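Local coordinates for DltD domain-containing protein (Beauveria bassiana, PDB 7D78) that probably acts as an alpha/beta-hydrolase-fold thioesterase that closes polyketide chains into medium-ring lactones, at residues F60-V63 with K64-L68; V114-I117 with S118-S122; K292-G295 with H296-L300; V306-V309 with D310-E314. All blocks are in the same frame, centred on the assembly; numbering follows the deposited sequence.

Contact 1: F60-V63 with K64-L68; sequences FNCV and KEMLL
Val63 and Met66 mark the two ends of a type I beta turn, closed by the hydrogen bond from Met66 N to Val63 O at 3.1 Å with a nearly straight N-H...O angle of 167°. The same oxygen accepts from a water that also donates to Met66 O, 2.7 Å from each, so the two carbonyls share one bridging molecule. Val63 N also makes a weak, long hydrogen bond to Met66 SD, at 3.6 Å.

The turn belongs to the loop between strand 51-57 and helix 68-77 of the alpha/beta hydrolase fold. In this fold the loop after that strand commonly supplies a backbone amide to the oxyanion hole; Phe60 N binds a glycerol, probably from the crystallisation liquor, which is consistent with, but does not prove, such a role.

Apolar contacts line one side of the turn. Met66 bends at its last torsion (chi3 57°), which swings CE round to Cys62 SG at 3.8 Å, while its CG meets Val63 CG2 at 3.8 Å; a flexible, unbranched thioether suits a place that must follow two neighbours.

Charges pair elsewhere in the loop. Lys64 NZ forms a salt bridge with Glu65 OE2 at 2.7 Å, meeting the carboxylate on its syn side, and it pairs further with Asp86 and Asp92, a cluster that suits a long, buried lysine. Glu65 OE1 brushes the Val63 methyl CG2.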
loop_
_atom_site.group_PDB
_atom_site.type_symbol
_atom_site.label_atom_id
_atom_site.label_comp_id
_atom_site.label_asym_id
_atom_site.label_seq_id
_atom_site.Cartn_x
_atom_site.Cartn_y
_atom_site.Cartn_z
ATOM N N PHE A 60 12.229 12.541 0.957
ATOM C CA PHE A 60 10.814 12.863 1.116
ATOM C C PHE A 60 10.485 14.242 0.559
ATOM O O PHE A 60 10.923 15.257 1.105
ATOM C CB PHE A 60 10.452 12.762 2.600
ATOM C CG PHE A 60 8.977 12.888 2.897
ATOM C CD1 PHE A 60 8.110 11.819 2.679
ATOM C CD2 PHE A 60 8.475 14.045 3.459
ATOM C CE1 PHE A 60 6.760 11.919 2.994
ATOM C CE2 PHE A 60 7.125 14.154 3.779
ATOM C CZ PHE A 60 6.269 13.092 3.543
ATOM N N ASN A 61 9.728 14.291 -0.535
ATOM C CA ASN A 61 9.333 15.531 -1.210
ATOM C C ASN A 61 10.517 16.290 -1.794
ATOM O O ASN A 61 10.365 17.458 -2.173
ATOM C CB ASN A 61 8.543 16.477 -0.284
ATOM C CG ASN A 61 7.549 17.343 -1.051
ATOM O OD1 ASN A 61 6.954 16.890 -2.034
ATOM N ND2 ASN A 61 7.372 18.592 -0.616
ATOM N N CYS A 62 11.694 15.672 -1.882
ATOM C CA CYS A 62 12.869 16.345 -2.418
ATOM C C CYS A 62 12.914 16.242 -3.934
ATOM O O CYS A 62 12.375 15.301 -4.529
ATOM C CB CYS A 62 14.149 15.757 -1.823
ATOM S SG CYS A 62 14.194 15.971 -0.032
ATOM N N VAL A 63 13.573 17.224 -4.555
ATOM C CA VAL A 63 13.749 17.238 -5.998
ATOM C C VAL A 63 15.170 16.791 -6.321
ATOM O O VAL A 63 16.079 16.836 -5.483
ATOM C CB VAL A 63 13.427 18.622 -6.631
ATOM C CG1 VAL A 63 11.936 18.947 -6.462
ATOM C CG2 VAL A 63 14.297 19.739 -6.047
ATOM N N LYS A 64 15.356 16.343 -7.565
ATOM C CA LYS A 64 16.610 15.724 -7.980
ATOM C C LYS A 64 17.793 16.683 -7.880
ATOM O O LYS A 64 18.936 16.224 -7.775
ATOM C CB LYS A 64 16.467 15.200 -9.417
ATOM C CG LYS A 64 16.044 16.291 -10.434
ATOM C CD LYS A 64 15.476 15.681 -11.711
ATOM C CE LYS A 64 15.167 16.762 -12.758
ATOM N NZ LYS A 64 14.281 17.816 -12.176
ATOM N N GLU A 65 17.545 17.997 -7.896
ATOM C CA GLU A 65 18.613 18.995 -7.861
ATOM C C GLU A 65 19.218 19.182 -6.476
ATOM O O GLU A 65 20.276 19.810 -6.358
ATOM C CB GLU A 65 18.093 20.354 -8.365
ATOM C CG GLU A 65 17.750 20.380 -9.839
ATOM C CD GLU A 65 16.364 19.824 -10.136
ATOM O OE1 GLU A 65 15.617 19.524 -9.173
ATOM O OE2 GLU A 65 16.030 19.684 -11.335
ATOM N N MET A 66 18.583 18.667 -5.427
ATOM C CA MET A 66 19.090 18.834 -4.071
ATOM C C MET A 66 20.145 17.771 -3.803
ATOM O O MET A 66 19.824 16.580 -3.763
ATOM C CB MET A 66 17.953 18.736 -3.060
ATOM C CG MET A 66 16.880 19.793 -3.253
ATOM S SD MET A 66 15.349 19.408 -2.369
ATOM C CE MET A 66 15.919 19.258 -0.721
ATOM N N LEU A 67 21.409 18.202 -3.644
ATOM C CA LEU A 67 22.534 17.386 -3.165
ATOM C C LEU A 67 22.991 16.310 -4.142
ATOM O O LEU A 67 24.197 16.142 -4.364
ATOM C CB LEU A 67 22.207 16.738 -1.811
ATOM C CG LEU A 67 21.681 17.692 -0.720
ATOM C CD1 LEU A 67 20.630 17.029 0.169
ATOM C CD2 LEU A 67 22.810 18.295 0.131
ATOM N N LEU A 68 22.048 15.585 -4.741
ATOM C CA LEU A 68 22.409 14.425 -5.551
ATOM C C LEU A 68 23.247 14.727 -6.795
ATOM O O LEU A 68 24.027 13.841 -7.186
ATOM C CB LEU A 68 21.132 13.663 -5.941
ATOM C CG LEU A 68 20.256 13.279 -4.741
ATOM C CD1 LEU A 68 19.160 12.288 -5.151
ATOM C CD2 LEU A 68 21.096 12.706 -3.603
HETATM O O HOH W 1 17.476 15.215 -3.906
#

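Contact 2: V114-I117 with S118-S122; sequences VTHI and SSLPS
Val114 O is gripped twice by Ser118, by the hydroxyl OG at 2.7 Å and by the backbone N at 2.9 Å, the two donors reaching it from opposite faces of the carbonyl plane. The bond from the backbone N is the ordinary helical one, and the hydroxyl adds a second: with OG turned beside its own backbone N (chi1 -60°), the small side chain folds back on the preceding turn. Val114 CG1 packs against the same OG. Ser119 does something similar three residues back. Its OG donates to His116 O at 2.8 Å, tilted slightly from the carbonyl plane, while its N reaches that oxygen at 3.0 Å from well above the plane.

These bonds lie where helix 103-118 gives way to the loop leading to strand 123-124. Leu120 N takes up Ile117 O at 3.1 Å, and its side chain doubles back over the last turn, CD1 meeting Ile117 CD1 at 3.9 Å and CD2 coming within 4.0 Å of His116 NE2. Its branches thus touch both neighbours, with Phe44 of strand 39-45 beside them. Replacing Leu120 by an alanine is likely to strip Ile117 CD1 and the His116 ring of this one neighbour and open a gap beside Phe44.

Serine suits both positions: each hydroxyl is a second donor to a carbonyl that already accepts a backbone N-H, and so is itself satisfied within the last turn.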
loop_
_atom_site.group_PDB
_atom_site.type_symbol
_atom_site.label_atom_id
_atom_site.label_comp_id
_atom_site.label_asym_id
_atom_site.label_seq_id
_atom_site.Cartn_x
_atom_site.Cartn_y
_atom_site.Cartn_z
ATOM N N VAL A 114 13.392 1.454 -14.218
ATOM C CA VAL A 114 14.414 0.457 -14.555
ATOM C C VAL A 114 14.232 -0.026 -15.991
ATOM O O VAL A 114 15.205 -0.182 -16.737
ATOM C CB VAL A 114 14.387 -0.713 -13.551
ATOM C CG1 VAL A 114 15.259 -1.867 -14.040
ATOM C CG2 VAL A 114 14.886 -0.248 -12.187
ATOM N N THR A 115 12.988 -0.243 -16.408
ATOM C CA THR A 115 12.732 -0.688 -17.777
ATOM C C THR A 115 13.282 0.310 -18.792
ATOM O O THR A 115 13.956 -0.077 -19.755
ATOM C CB THR A 115 11.232 -0.906 -17.996
ATOM O OG1 THR A 115 10.782 -1.995 -17.188
ATOM C CG2 THR A 115 10.930 -1.231 -19.484
ATOM N N HIS A 116 13.007 1.602 -18.599
ATOM C CA HIS A 116 13.451 2.547 -19.622
ATOM C C HIS A 116 14.955 2.797 -19.553
ATOM O O HIS A 116 15.613 2.867 -20.597
ATOM C CB HIS A 116 12.700 3.868 -19.519
ATOM C CG HIS A 116 13.092 4.853 -20.587
ATOM N ND1 HIS A 116 12.874 4.620 -21.929
ATOM C CD2 HIS A 116 13.714 6.055 -20.509
ATOM C CE1 HIS A 116 13.338 5.642 -22.633
ATOM N NE2 HIS A 116 13.850 6.527 -21.794
ATOM N N ILE A 117 15.521 2.936 -18.348
ATOM C CA ILE A 117 16.965 3.173 -18.229
ATOM C C ILE A 117 17.749 1.990 -18.801
ATOM O O ILE A 117 18.779 2.166 -19.476
ATOM C CB ILE A 117 17.348 3.456 -16.759
ATOM C CG1 ILE A 117 16.680 4.740 -16.237
ATOM C CG2 ILE A 117 18.860 3.545 -16.598
ATOM C CD1 ILE A 117 16.961 6.018 -17.086
ATOM N N SER A 118 17.278 0.765 -18.536
ATOM C CA SER A 118 17.919 -0.434 -19.077
ATOM C C SER A 118 17.902 -0.461 -20.600
ATOM O O SER A 118 18.738 -1.135 -21.211
ATOM C CB SER A 118 17.230 -1.703 -18.539
ATOM O OG SER A 118 17.301 -1.778 -17.123
ATOM N N SER A 119 16.975 0.255 -21.230
ATOM C CA SER A 119 16.895 0.251 -22.684
ATOM C C SER A 119 17.855 1.241 -23.343
ATOM O O SER A 119 18.003 1.206 -24.570
ATOM C CB SER A 119 15.459 0.551 -23.138
ATOM O OG SER A 119 15.222 1.951 -23.161
ATOM N N LEU A 120 18.523 2.098 -22.574
ATOM C CA LEU A 120 19.321 3.161 -23.171
ATOM C C LEU A 120 20.624 2.596 -23.752
ATOM O O LEU A 120 21.108 1.555 -23.302
ATOM C CB LEU A 120 19.620 4.240 -22.134
ATOM C CG LEU A 120 18.381 4.980 -21.606
ATOM C CD1 LEU A 120 18.804 6.016 -20.572
ATOM C CD2 LEU A 120 17.604 5.631 -22.747
ATOM N N PRO A 121 21.202 3.265 -24.761
ATOM C CA PRO A 121 22.352 2.673 -25.483
ATOM C C PRO A 121 23.598 2.482 -24.635
ATOM O O PRO A 121 24.345 1.516 -24.858
ATOM C CB PRO A 121 22.614 3.678 -26.622
ATOM C CG PRO A 121 21.373 4.503 -26.727
ATOM C CD PRO A 121 20.759 4.541 -25.361
ATOM N N SER A 122 23.849 3.363 -23.672
ATOM C CA SER A 122 25.048 3.291 -22.846
ATOM C C SER A 122 24.883 2.420 -21.602
ATOM O O SER A 122 25.831 2.297 -20.822
ATOM C CB SER A 122 25.469 4.703 -22.417
ATOM O OG SER A 122 24.512 5.242 -21.516
#

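Contact 3: K292-G295 with H296-L300; sequences KGKG and HLTVL
The flat imidazole of His296, the residue that follows Gly295 in a turn closed by Thr298, is held at both of its nitrogens: ND1 is hydrogen-bonded to Asp267 OD2 and NE2 to Ser134 OG. Cys157, Ile159 and Met269 pack around the side chain. CG stands opposite the backbone N (chi1 -164°), which places the ring among these partners.

The backbone that presents the ring is folded back on itself. Gly295 N donates to Thr298 OG1 at 2.9 Å with an angle of 165°, a nearly straight bond in which a side-chain hydroxyl takes the amide three residues earlier. The threonine hydroxyl can do so because it lies between its own backbone N and carbonyl carbon (chi1 60°). In the reverse direction Thr298 N reaches Gly295 O in a weak bond of 3.4 Å, and Val299 CB also rests against that oxygen at 3.4 Å.

Lys294 runs over this turn. Its chain brings CD to 3.4 Å from Thr298 O, and CB lies against Val299 CA at 3.8 Å. Its ammonium is met by several oxygens: Ser301 O, Glu303 O and a water 2.8 Å from Lys294 NZ that also donates to Val299 O. A long, flexible lysine suits a place where its stem must pack and its tip must gather carbonyls.

Ser134, His296 and Asp267 have the geometry of a Ser-His-Asp triad, so this loop after strand 286-291 is probably the histidine loop of an alpha/beta hydrolase active site.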
loop_
_atom_site.group_PDB
_atom_site.type_symbol
_atom_site.label_atom_id
_atom_site.label_comp_id
_atom_site.label_asym_id
_atom_site.label_seq_id
_atom_site.Cartn_x
_atom_site.Cartn_y
_atom_site.Cartn_z
ATOM N N LYS A 292 30.463 8.995 11.079
ATOM C CA LYS A 292 30.646 9.570 12.409
ATOM C C LYS A 292 30.359 11.062 12.405
ATOM O O LYS A 292 30.718 11.778 11.466
ATOM C CB LYS A 292 32.070 9.322 12.910
ATOM C CG LYS A 292 32.324 7.891 13.315
ATOM C CD LYS A 292 31.796 7.588 14.705
ATOM C CE LYS A 292 31.294 6.157 14.791
ATOM N NZ LYS A 292 30.936 5.760 16.184
ATOM N N GLY A 293 29.701 11.526 13.466
ATOM C CA GLY A 293 29.384 12.933 13.617
ATOM C C GLY A 293 28.409 13.505 12.610
ATOM O O GLY A 293 28.187 14.721 12.616
ATOM N N LYS A 294 27.817 12.685 11.746
ATOM C CA LYS A 294 26.930 13.191 10.707
ATOM C C LYS A 294 25.467 13.060 11.117
ATOM O O LYS A 294 25.106 12.222 11.948
ATOM C CB LYS A 294 27.165 12.458 9.385
ATOM C CG LYS A 294 28.529 12.738 8.790
ATOM C CD LYS A 294 28.834 14.228 8.829
ATOM C CE LYS A 294 30.235 14.516 8.310
ATOM N NZ LYS A 294 30.352 14.265 6.853
ATOM N N GLY A 295 24.631 13.921 10.528
ATOM C CA GLY A 295 23.199 13.855 10.677
ATOM C C GLY A 295 22.512 13.353 9.419
ATOM O O GLY A 295 23.147 12.961 8.440
ATOM N N HIS A 296 21.175 13.380 9.464
ATOM C CA HIS A 296 20.368 12.858 8.360
ATOM C C HIS A 296 20.658 13.585 7.049
ATOM O O HIS A 296 20.671 12.962 5.979
ATOM C CB HIS A 296 18.883 12.961 8.723
ATOM C CG HIS A 296 17.980 12.129 7.864
ATOM N ND1 HIS A 296 17.885 10.760 7.994
ATOM C CD2 HIS A 296 17.104 12.475 6.892
ATOM C CE1 HIS A 296 17.003 10.297 7.127
ATOM N NE2 HIS A 296 16.517 11.316 6.442
ATOM N N LEU A 297 20.888 14.905 7.103
ATOM C CA LEU A 297 21.104 15.686 5.884
ATOM C C LEU A 297 22.570 15.905 5.543
ATOM O O LEU A 297 22.870 16.270 4.403
ATOM C CB LEU A 297 20.450 17.073 5.975
ATOM C CG LEU A 297 18.935 17.212 6.129
ATOM C CD1 LEU A 297 18.181 16.220 5.270
ATOM C CD2 LEU A 297 18.548 17.082 7.585
ATOM N N THR A 298 23.481 15.722 6.496
ATOM C CA THR A 298 24.902 15.954 6.277
ATOM C C THR A 298 25.678 14.662 6.086
ATOM O O THR A 298 26.911 14.692 6.007
ATOM C CB THR A 298 25.497 16.746 7.450
ATOM O OG1 THR A 298 25.320 16.008 8.668
ATOM C CG2 THR A 298 24.818 18.110 7.580
ATOM N N VAL A 299 24.984 13.526 6.020
ATOM C CA VAL A 299 25.669 12.240 5.946
ATOM C C VAL A 299 26.549 12.154 4.703
ATOM O O VAL A 299 27.573 11.461 4.710
ATOM C CB VAL A 299 24.630 11.104 6.004
ATOM C CG1 VAL A 299 23.618 11.250 4.865
ATOM C CG2 VAL A 299 25.308 9.743 5.995
ATOM N N LEU A 300 26.193 12.867 3.631
ATOM C CA LEU A 300 26.970 12.842 2.396
ATOM C C LEU A 300 27.675 14.172 2.117
ATOM O O LEU A 300 28.040 14.450 0.970
ATOM C CB LEU A 300 26.073 12.446 1.216
ATOM C CG LEU A 300 25.477 11.030 1.300
ATOM C CD1 LEU A 300 24.745 10.632 0.032
ATOM C CD2 LEU A 300 26.556 9.999 1.620
HETATM O O HOH W 2 29.960 11.988 5.220
#

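Contact 4: V306-V309 with D310-E314; sequences VEVV and DAMTE
Val308 and Met312 sit one turn apart on helix 305-319, an alpha helix of the alpha/beta hydrolase fold that packs on the central sheet. On this close-packed side Met312 CE meets Val308 CG1 at 3.9 Å, and both side chains touch Val262 of strand 259-264. The methionine chain stays extended beyond CG (chi2 172°, chi3 173°), which carries its methyl away from the backbone; a slim thioether suits such a reach. A serine in its place would probably open a gap against Val308, Leu300 and Val262. Buried Val309 faces helix 68-77, touching Ile71, Thr74 and Phe75, and a compact branched valine suits this buried helix-helix face.

The solvent side is looser and charged. Glu307, Asp310 and Glu314 are exposed there, and Val306 CG1 approaches Asp310 OD2 only to 4.1 Å, the two side chains lying alongside and pointing the same way. Gln78 NE2 nonetheless bonds Asp310 OD1, and Gln78 OE1 lies within reach of the hydroxyl of buried Thr313.

Regular helical bonds join the halves: Asp310 N donates to Val306 O, and Thr313 N to Val309 O, at 3.1 Å with an N-H...O angle of 165°.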
loop_
_atom_site.group_PDB
_atom_site.type_symbol
_atom_site.label_atom_id
_atom_site.label_comp_id
_atom_site.label_asym_id
_atom_site.label_seq_id
_atom_site.Cartn_x
_atom_site.Cartn_y
_atom_site.Cartn_z
ATOM N N VAL A 306 33.822 12.213 0.668
ATOM C CA VAL A 306 34.493 11.631 -0.487
ATOM C C VAL A 306 34.750 10.148 -0.245
ATOM O O VAL A 306 34.586 9.312 -1.145
ATOM C CB VAL A 306 35.785 12.410 -0.794
ATOM C CG1 VAL A 306 36.644 11.654 -1.790
ATOM C CG2 VAL A 306 35.439 13.796 -1.332
ATOM N N GLU A 307 35.098 9.796 0.995
ATOM C CA GLU A 307 35.366 8.406 1.347
ATOM C C GLU A 307 34.087 7.574 1.351
ATOM O O GLU A 307 34.111 6.380 1.020
ATOM C CB GLU A 307 36.038 8.349 2.717
ATOM C CG GLU A 307 37.486 8.852 2.750
ATOM C CD GLU A 307 37.626 10.349 2.482
ATOM O OE1 GLU A 307 36.704 11.128 2.829
ATOM O OE2 GLU A 307 38.668 10.746 1.918
ATOM N N VAL A 308 32.967 8.177 1.753
ATOM C CA VAL A 308 31.697 7.459 1.762
ATOM C C VAL A 308 31.246 7.161 0.336
ATOM O O VAL A 308 30.826 6.041 0.026
ATOM C CB VAL A 308 30.639 8.256 2.546
ATOM C CG1 VAL A 308 29.240 7.724 2.251
ATOM C CG2 VAL A 308 30.937 8.185 4.037
ATOM N N VAL A 309 31.343 8.149 -0.560
ATOM C CA VAL A 309 30.976 7.917 -1.954
ATOM C C VAL A 309 31.879 6.859 -2.577
ATOM O O VAL A 309 31.406 5.958 -3.280
ATOM C CB VAL A 309 31.007 9.235 -2.746
ATOM C CG1 VAL A 309 30.696 8.977 -4.213
ATOM C CG2 VAL A 309 30.011 10.206 -2.161
ATOM N N ASP A 310 33.189 6.936 -2.320
ATOM C CA ASP A 310 34.094 5.913 -2.837
ATOM C C ASP A 310 33.714 4.531 -2.320
ATOM O O ASP A 310 33.817 3.535 -3.049
ATOM C CB ASP A 310 35.541 6.249 -2.469
ATOM C CG ASP A 310 36.160 7.237 -3.430
ATOM O OD1 ASP A 310 35.545 7.475 -4.495
ATOM O OD2 ASP A 310 37.247 7.775 -3.130
ATOM N N ALA A 311 33.262 4.455 -1.067
ATOM C CA ALA A 311 32.830 3.178 -0.517
ATOM C C ALA A 311 31.621 2.627 -1.262
ATOM O O ALA A 311 31.490 1.405 -1.419
ATOM C CB ALA A 311 32.515 3.330 0.966
ATOM N N MET A 312 30.735 3.508 -1.731
ATOM C CA MET A 312 29.569 3.061 -2.490
ATOM C C MET A 312 29.984 2.453 -3.822
ATOM O O MET A 312 29.574 1.339 -4.159
ATOM C CB MET A 312 28.607 4.226 -2.713
ATOM C CG MET A 312 28.034 4.810 -1.444
ATOM S SD MET A 312 27.104 6.329 -1.758
ATOM C CE MET A 312 26.443 6.583 -0.141
ATOM N N THR A 313 30.808 3.168 -4.594
ATOM C CA THR A 313 31.221 2.653 -5.895
ATOM C C THR A 313 32.034 1.381 -5.761
ATOM O O THR A 313 31.979 0.518 -6.644
ATOM C CB THR A 313 32.025 3.698 -6.663
ATOM O OG1 THR A 313 33.105 4.171 -5.848
ATOM C CG2 THR A 313 31.132 4.853 -7.029
ATOM N N GLU A 314 32.811 1.255 -4.683
ATOM C CA GLU A 314 33.539 0.014 -4.451
ATOM C C GLU A 314 32.568 -1.136 -4.207
ATOM O O GLU A 314 32.710 -2.214 -4.795
ATOM C CB GLU A 314 34.507 0.177 -3.277
ATOM C CG GLU A 314 35.331 -1.073 -2.970
ATOM C CD GLU A 314 35.904 -1.076 -1.554
ATOM O OE1 GLU A 314 36.741 -1.956 -1.250
ATOM O OE2 GLU A 314 35.520 -0.202 -0.742
#

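The four contacts come in series along one chain and lie on different parts of a single alpha/beta hydrolase fold built round one mixed sheet. Contact 1 follows strand 51-57, contact 2 ends helix 103-118, contact 3 follows strand 286-291, and contact 4 lies on helix 305-319. Contacts 2 and 3 are the farthest apart, with centres about 32 Å from each other and on opposite sides of the chain's centre. Contacts 3 and 4 touch, Leu300 CD2 lying 3.6 Å from Val308 CG1, so the loop that carries the probable catalytic histidine packs against helix 305-319. Contacts 1 and 3, with nearest atoms about 5 Å apart, both lie near the probable catalytic Ser134, whereas contact 2 is remote from it.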